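Local coordinates for glycosyl hydrolase (PDB 5NDX), which probably hydrolyses O-glycosyl bonds as a family 39 glycosidase, the bacterial orthologue of human alpha-L-iduronidase, at residues Leu398-Arg401 against Val407-Ser410; Ala14-Asn19 against Gln294-Ile299; Ser368-Ala373 against Gln490-Leu495. The protein carries 2 engineered substitutions. All coordinates share one frame; numbering follows the deposited sequence.

Contact 1 of 3, residues Leu398-Arg401 against Val407-Ser410; sequences LPTR and VSIS. Unlike the reference sequence in segment 407-410: Val407 (reference Leu).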
# COMPACT_ATOMS: atom_id res chain seq x y z
N LEU A 398 -17.25 -1.80 4.76
CA LEU A 398 -16.89 -2.77 3.69
C LEU A 398 -17.10 -4.15 4.31
O LEU A 398 -16.25 -4.64 5.07
CB LEU A 398 -15.44 -2.60 3.21
CG LEU A 398 -15.10 -1.22 2.60
CD1 LEU A 398 -13.60 -1.03 2.55
CD2 LEU A 398 -15.70 -1.09 1.20
N PRO A 399 -18.24 -4.79 4.02
CA PRO A 399 -18.61 -6.03 4.66
C PRO A 399 -18.37 -7.18 3.72
O PRO A 399 -18.98 -7.22 2.66
CB PRO A 399 -20.10 -5.84 4.93
CG PRO A 399 -20.56 -4.98 3.79
CD PRO A 399 -19.35 -4.22 3.24
N THR A 400 -17.41 -8.05 4.07
CA THR A 400 -16.99 -9.12 3.18
C THR A 400 -17.05 -10.49 3.84
O THR A 400 -16.90 -10.60 5.06
CB THR A 400 -15.57 -8.93 2.61
OG1 THR A 400 -14.60 -9.04 3.65
CG2 THR A 400 -15.45 -7.61 1.87
N ARG A 401 -17.28 -11.50 3.02
CA ARG A 401 -17.17 -12.93 3.42
C ARG A 401 -15.79 -13.44 3.01
O ARG A 401 -15.31 -13.16 1.92
CB ARG A 401 -18.25 -13.78 2.74
CG ARG A 401 -18.49 -15.22 3.29
CD ARG A 401 -19.50 -15.96 2.37
NE ARG A 401 -18.88 -16.13 1.04
CZ ARG A 401 -19.47 -16.54 -0.10
NH1 ARG A 401 -20.77 -16.85 -0.14
NH2 ARG A 401 -18.71 -16.64 -1.25
N VAL A 407 -16.32 -13.68 8.29
CA VAL A 407 -16.38 -12.36 7.70
C VAL A 407 -15.19 -11.51 8.10
O VAL A 407 -14.56 -11.74 9.13
CB VAL A 407 -17.72 -11.65 7.99
CG1 VAL A 407 -18.87 -12.50 7.49
CG2 VAL A 407 -17.89 -11.33 9.47
N SER A 408 -14.88 -10.55 7.23
CA SER A 408 -13.98 -9.48 7.50
C SER A 408 -14.71 -8.22 7.14
O SER A 408 -15.13 -8.02 5.98
CB SER A 408 -12.70 -9.60 6.67
OG SER A 408 -11.81 -8.52 6.97
N ILE A 409 -14.83 -7.34 8.12
CA ILE A 409 -15.57 -6.09 7.98
C ILE A 409 -14.70 -4.89 8.36
O ILE A 409 -14.15 -4.87 9.47
CB ILE A 409 -16.78 -6.10 8.89
CG1 ILE A 409 -17.75 -7.21 8.50
CG2 ILE A 409 -17.51 -4.74 8.87
CD1 ILE A 409 -18.65 -7.61 9.64
N SER A 410 -14.55 -3.94 7.45
CA SER A 410 -13.93 -2.66 7.76
C SER A 410 -15.04 -1.70 8.16
O SER A 410 -15.98 -1.46 7.39
CB SER A 410 -13.16 -2.11 6.59
OG SER A 410 -12.06 -2.93 6.26
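Thr400 grips Ser408 O twice: its backbone N donates over 3.0 Å to Ser408 O, and its hydroxyl OG1 lies only 2.6 Å from that same Ser408 O, in the carbonyl plane and on a lone pair. The backbone N comes to the oxygen tilted 31° from that plane. With chi1 at 67°, OG1 sits between the backbone N and the carbonyl carbon, within reach of Ser408 O, while CG2 goes beside the backbone N. Ser408 N returns a bond of 3.0 Å to Thr400 O. At the next hydrogen-bonded pair, Leu398 N reaches Ser410 O at 2.9 Å with the N-H nearly straight, and Ser410 N answers to Leu398 O. In the non-hydrogen-bonded pair between them, Ile409 lays CG1 against Pro399 CA at 4.1 Å, and the CA-H of Ile409 points to Leu398 O.

With a valine in place of Thr400, Ser408 O would probably be left with the backbone N as its one donor from this residue, and Gly376 N would lose the hydroxyl it bonds to. Ser408 OG and Ser410 OG turn instead to Gln521 of strand 518-526, and Ser408 OG also meets Thr374. Strand 378-385 flanks 395-401 on its other edge, so this antiparallel beta hairpin of strands 395-401 and 407-413 lies well inside the mixed beta sheet that packs beside the TIM barrel.

Contact 2 of 3, residues Ala14-Asn19 against Gln294-Ile299; sequences AVRPFN and QHDRRI. With SO4 (sulfate ion), chain K; SO4 (sulfate ion), chain E.
The guanidinium of Arg16 meets both its partners at its edge: the carboxylate of Asp296 lies in plane beyond NH1 and NH2, and a sulfate, probably from the crystallisation liquor, lies in plane on the NE and NH2 side. Asp296 is held end-on by two nitrogens, one to each oxygen. Arg16 NH1 donates to Asp296 OD1 at 2.9 Å, and Arg16 NH2 to Asp296 OD2 at 2.8 Å, almost straight. The two flat groups are not coplanar, their planes standing 39° apart. As a result NH1 meets OD1 on the syn side but well out of the carboxylate plane, while NH2 comes to OD2 from above it.

The Phe18 ring approaches the same carboxylate with its plane turned 73° away. OD2 of Asp296 lies in the ring plane at the edge, while Asp296 OD1 comes obliquely to CE1 of Phe18 at 3.6 Å. A water donates to Asp296 OD1 at 2.7 Å and to the backbone O of Asn19, tying the acid to the loop a second time.

Arg16 runs extended from CG to NE, which carries its head across to the helix, where Asp296 points its carboxylate back with CG anti to the backbone N (chi1 -171°). NH2 of Arg16 also holds sulfate O4 at 2.8 Å. On the next residue of the helix, Arg297 NH1 takes a second sulfate at 2.6 Å from its O4, and also pairs with Asp391.

This is a bidentate salt bridge between the corner after strand 13-15 and barrel helix 282-300. With the acid buried and the arginine only partly so, the paired charges probably stabilise one another, and the sulfate at the NE and NH2 edge is consistent with the guanidinium still being able to meet an anion there.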
# COMPACT_ATOMS: atom_id res chain seq x y z
N ALA A 14 -24.54 -13.34 -0.37
CA ALA A 14 -23.57 -12.75 -1.29
C ALA A 14 -24.24 -11.75 -2.20
O ALA A 14 -25.29 -12.03 -2.75
CB ALA A 14 -22.92 -13.85 -2.12
N VAL A 15 -23.67 -10.55 -2.31
CA VAL A 15 -24.20 -9.49 -3.15
C VAL A 15 -23.46 -9.42 -4.48
O VAL A 15 -24.08 -9.26 -5.51
CB VAL A 15 -24.16 -8.12 -2.43
CG1 VAL A 15 -24.65 -6.99 -3.34
CG2 VAL A 15 -25.04 -8.15 -1.18
N ARG A 16 -22.12 -9.50 -4.45
CA ARG A 16 -21.25 -9.38 -5.60
C ARG A 16 -19.80 -9.77 -5.20
O ARG A 16 -19.48 -9.83 -4.01
CB ARG A 16 -21.30 -7.95 -6.17
CG ARG A 16 -21.01 -6.86 -5.16
CD ARG A 16 -20.82 -5.50 -5.85
NE ARG A 16 -20.77 -4.52 -4.78
CZ ARG A 16 -19.69 -3.89 -4.29
NH1 ARG A 16 -18.49 -4.03 -4.81
NH2 ARG A 16 -19.87 -3.09 -3.28
N PRO A 17 -18.93 -10.02 -6.18
CA PRO A 17 -17.52 -10.18 -5.85
C PRO A 17 -16.92 -8.88 -5.27
O PRO A 17 -17.45 -7.80 -5.48
CB PRO A 17 -16.86 -10.50 -7.21
CG PRO A 17 -17.99 -10.83 -8.17
CD PRO A 17 -19.16 -10.04 -7.64
N PHE A 18 -15.86 -9.04 -4.51
CA PHE A 18 -15.15 -7.91 -3.92
C PHE A 18 -13.69 -8.06 -4.29
O PHE A 18 -13.12 -9.12 -4.04
CB PHE A 18 -15.27 -7.91 -2.39
CG PHE A 18 -14.69 -6.70 -1.78
CD1 PHE A 18 -15.33 -5.46 -1.93
CD2 PHE A 18 -13.45 -6.76 -1.14
CE1 PHE A 18 -14.78 -4.33 -1.37
CE2 PHE A 18 -12.91 -5.63 -0.59
CZ PHE A 18 -13.56 -4.41 -0.72
N ASN A 19 -13.11 -7.03 -4.86
CA ASN A 19 -11.69 -6.98 -5.09
C ASN A 19 -11.03 -5.95 -4.19
O ASN A 19 -11.57 -4.85 -3.97
CB ASN A 19 -11.41 -6.62 -6.53
CG ASN A 19 -11.74 -7.78 -7.48
OD1 ASN A 19 -12.89 -7.73 -7.92
N GLN A 294 -15.70 4.94 -1.08
CA GLN A 294 -16.37 5.75 -2.09
C GLN A 294 -16.19 5.18 -3.51
O GLN A 294 -17.13 5.18 -4.31
CB GLN A 294 -15.87 7.20 -2.06
CG GLN A 294 -16.31 8.00 -0.85
CD GLN A 294 -15.49 9.28 -0.66
OE1 GLN A 294 -14.44 9.47 -1.24
NE2 GLN A 294 -15.93 10.10 0.23
N HIS A 295 -14.98 4.76 -3.85
CA HIS A 295 -14.77 4.13 -5.15
C HIS A 295 -15.59 2.83 -5.27
O HIS A 295 -16.19 2.57 -6.32
CB HIS A 295 -13.29 3.85 -5.39
CG HIS A 295 -12.53 5.04 -5.83
ND1 HIS A 295 -12.16 6.05 -4.96
CD2 HIS A 295 -12.06 5.41 -7.05
CE1 HIS A 295 -11.52 6.99 -5.63
NE2 HIS A 295 -11.44 6.62 -6.90
N ASP A 296 -15.62 2.02 -4.22
CA ASP A 296 -16.37 0.79 -4.25
C ASP A 296 -17.89 1.05 -4.41
O ASP A 296 -18.54 0.44 -5.27
CB ASP A 296 -16.11 -0.05 -3.00
CG ASP A 296 -16.72 -1.45 -3.10
OD1 ASP A 296 -16.33 -2.28 -3.95
OD2 ASP A 296 -17.60 -1.70 -2.29
N ARG A 297 -18.43 1.97 -3.63
CA ARG A 297 -19.85 2.22 -3.61
C ARG A 297 -20.35 3.05 -4.84
O ARG A 297 -21.42 2.80 -5.34
CB ARG A 297 -20.22 2.91 -2.31
CG ARG A 297 -21.69 3.36 -2.21
CD ARG A 297 -22.04 3.84 -0.82
NE ARG A 297 -20.96 4.69 -0.26
CZ ARG A 297 -20.77 5.98 -0.52
NH1 ARG A 297 -21.63 6.66 -1.26
NH2 ARG A 297 -19.73 6.59 -0.00
N ARG A 298 -19.58 4.01 -5.30
CA ARG A 298 -20.01 4.94 -6.34
C ARG A 298 -19.54 4.58 -7.74
O ARG A 298 -20.12 5.06 -8.73
CB ARG A 298 -19.55 6.37 -6.02
CG ARG A 298 -20.15 6.90 -4.72
CD ARG A 298 -19.77 8.37 -4.41
NE ARG A 298 -20.18 9.20 -5.54
CZ ARG A 298 -19.61 10.32 -5.96
NH1 ARG A 298 -18.59 10.89 -5.34
NH2 ARG A 298 -20.04 10.88 -7.07
N ILE A 299 -18.45 3.79 -7.86
CA ILE A 299 -17.97 3.42 -9.17
C ILE A 299 -18.18 1.91 -9.46
O ILE A 299 -18.80 1.56 -10.48
CB ILE A 299 -16.51 3.85 -9.43
CG1 ILE A 299 -16.36 5.36 -9.23
CG2 ILE A 299 -16.14 3.55 -10.89
CD1 ILE A 299 -14.94 5.89 -9.48
S SO4 K . -23.41 -3.32 -2.86
O1 SO4 K . -24.27 -3.83 -1.74
O2 SO4 K . -24.21 -2.59 -3.89
O3 SO4 K . -22.75 -4.45 -3.55
O4 SO4 K . -22.37 -2.44 -2.26
S SO4 E . -24.85 5.65 -2.92
O1 SO4 E . -25.51 6.10 -1.67
O2 SO4 E . -24.86 4.17 -2.98
O3 SO4 E . -25.58 6.21 -4.09
O4 SO4 E . -23.47 6.18 -2.96
O HOH W 1 -14.32 -3.88 -4.80

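Contact 3 of 3, residues Ser368-Ala373 against Gln490-Leu495; sequences SMELLA and QEPALL
Glu370 lies over Pro492, and its chain can be followed outward from CB, which sits 4.0 Å from Pro492 CG. CG stands anti to the carbonyl carbon of Glu370 (chi1 -69°), and from there the chain runs extended, crossing the proline at about a right angle. The carboxyl carbon CD comes to 3.7 Å from Pro492 CG. At the tip, Glu370 OE2 touches Pro492 CD at 3.6 Å, while OE1 rests against the same two ring carbons a little further off. These are van der Waals contacts; the acid finds its polar partners elsewhere. OE1 bonds to Ser588 OG and accepts from a water at 2.7 Å, which also donates to Glu491 OE1 at 3.0 Å. Lys362 forms salt bridges with Glu370 OE2 and with Glu491 OE1, so this lysine probably offsets the like charges of the two glutamates.

Next along the helix, Leu371 brings CD1 to within 3.7 Å of Pro492 CB, the two side chains sliding past one another in opposite directions. Pro492 thus fits against one face of helix 364-372, just ahead of strand 493-503. Strand 436-445 touches Leu371, helix 282-300 packs on Ser368 and Leu372, and strand 358-362 supplies the lysine.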
# COMPACT_ATOMS: atom_id res chain seq x y z
N SER A 368 -3.30 1.11 8.13
CA SER A 368 -4.62 1.08 7.54
C SER A 368 -4.67 -0.01 6.44
O SER A 368 -5.66 -0.72 6.33
CB SER A 368 -5.04 2.42 6.95
OG SER A 368 -4.07 2.82 6.00
N MET A 369 -3.61 -0.09 5.62
CA MET A 369 -3.51 -1.10 4.57
C MET A 369 -3.36 -2.52 5.09
O MET A 369 -3.88 -3.47 4.46
CB MET A 369 -2.42 -0.74 3.57
CG MET A 369 -2.78 0.56 2.84
SD MET A 369 -1.51 1.01 1.69
CE MET A 369 -2.16 0.38 0.17
N GLU A 370 -2.72 -2.68 6.25
CA GLU A 370 -2.71 -3.96 6.95
C GLU A 370 -4.11 -4.46 7.30
O GLU A 370 -4.40 -5.64 7.09
CB GLU A 370 -1.87 -3.92 8.23
CG GLU A 370 -0.37 -3.79 7.98
CD GLU A 370 0.51 -3.89 9.25
OE1 GLU A 370 0.81 -5.00 9.78
OE2 GLU A 370 0.93 -2.83 9.72
N LEU A 371 -4.95 -3.58 7.84
CA LEU A 371 -6.30 -3.91 8.14
C LEU A 371 -7.10 -4.22 6.90
O LEU A 371 -7.81 -5.22 6.85
CB LEU A 371 -7.00 -2.83 8.98
CG LEU A 371 -6.88 -2.96 10.49
CD1 LEU A 371 -5.47 -2.97 10.95
CD2 LEU A 371 -7.57 -1.81 11.21
N LEU A 372 -7.04 -3.34 5.93
CA LEU A 372 -7.79 -3.51 4.68
C LEU A 372 -7.38 -4.81 3.90
O LEU A 372 -8.21 -5.40 3.18
CB LEU A 372 -7.64 -2.28 3.78
CG LEU A 372 -8.24 -0.97 4.29
CD1 LEU A 372 -7.71 0.22 3.53
CD2 LEU A 372 -9.73 -1.01 4.14
N ALA A 373 -6.14 -5.25 4.10
CA ALA A 373 -5.60 -6.41 3.41
C ALA A 373 -6.33 -7.68 3.85
O ALA A 373 -6.31 -8.62 3.10
CB ALA A 373 -4.13 -6.56 3.71
N GLN A 490 3.10 0.69 17.32
CA GLN A 490 2.99 0.84 15.88
C GLN A 490 2.21 -0.28 15.22
O GLN A 490 1.79 -0.12 14.07
CB GLN A 490 4.36 0.90 15.19
CG GLN A 490 5.04 -0.47 14.97
CD GLN A 490 6.43 -0.40 14.37
OE1 GLN A 490 7.08 -1.46 14.08
NE2 GLN A 490 6.93 0.77 14.16
N GLU A 491 2.03 -1.40 15.92
CA GLU A 491 1.40 -2.58 15.35
C GLU A 491 -0.13 -2.50 15.43
O GLU A 491 -0.67 -2.10 16.46
CB GLU A 491 1.86 -3.87 16.05
CG GLU A 491 3.38 -4.15 16.02
CD GLU A 491 4.02 -4.12 14.63
OE1 GLU A 491 3.30 -4.32 13.61
OE2 GLU A 491 5.28 -3.94 14.58
N PRO A 492 -0.82 -2.92 14.36
CA PRO A 492 -2.31 -2.94 14.40
C PRO A 492 -2.75 -3.64 15.68
O PRO A 492 -2.38 -4.79 15.95
CB PRO A 492 -2.66 -3.76 13.17
CG PRO A 492 -1.58 -3.44 12.21
CD PRO A 492 -0.32 -3.30 13.04
N ALA A 493 -3.49 -2.91 16.47
CA ALA A 493 -3.78 -3.27 17.83
C ALA A 493 -5.16 -3.90 18.01
O ALA A 493 -6.16 -3.43 17.46
CB ALA A 493 -3.73 -1.99 18.69
N LEU A 494 -5.20 -4.93 18.84
CA LEU A 494 -6.48 -5.46 19.32
C LEU A 494 -7.19 -4.48 20.27
O LEU A 494 -6.67 -4.08 21.31
CB LEU A 494 -6.24 -6.80 20.04
CG LEU A 494 -5.82 -7.93 19.06
CD1 LEU A 494 -5.28 -9.16 19.77
CD2 LEU A 494 -6.96 -8.33 18.16
N LEU A 495 -8.42 -4.16 19.92
CA LEU A 495 -9.26 -3.26 20.67
C LEU A 495 -9.65 -3.93 22.00
O LEU A 495 -9.71 -3.28 23.04
CB LEU A 495 -10.51 -2.90 19.85
CG LEU A 495 -11.50 -1.94 20.54
CD1 LEU A 495 -10.92 -0.54 20.74
CD2 LEU A 495 -12.78 -1.87 19.71
O HOH W 2 1.85 -6.27 11.88

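Overall arrangement
All three contacts are buried, but they use different chemistry. Contact 1 is backbone ladder with a hydroxyl supplement, inside the mixed beta sheet; contact 2 is an ion pair between a partly exposed arginine and helix 282-300 of the barrel; contact 3 is van der Waals contact of a proline ring with a leucine and a glutamate of helix 364-372, just ahead of strand 493-503, an outermost strand of the sheet that holds contact 1. Contacts 1 and 2 meet directly: Thr400 CG2 packs on Phe18 CD2 at 3.7 Å, and Leu398 CD2 touches Asp296 OD2. Contact 1 also touches contact 3 through Ser410 and Leu372, whereas contacts 2 and 3 stay about 6 Å apart at their nearest atoms.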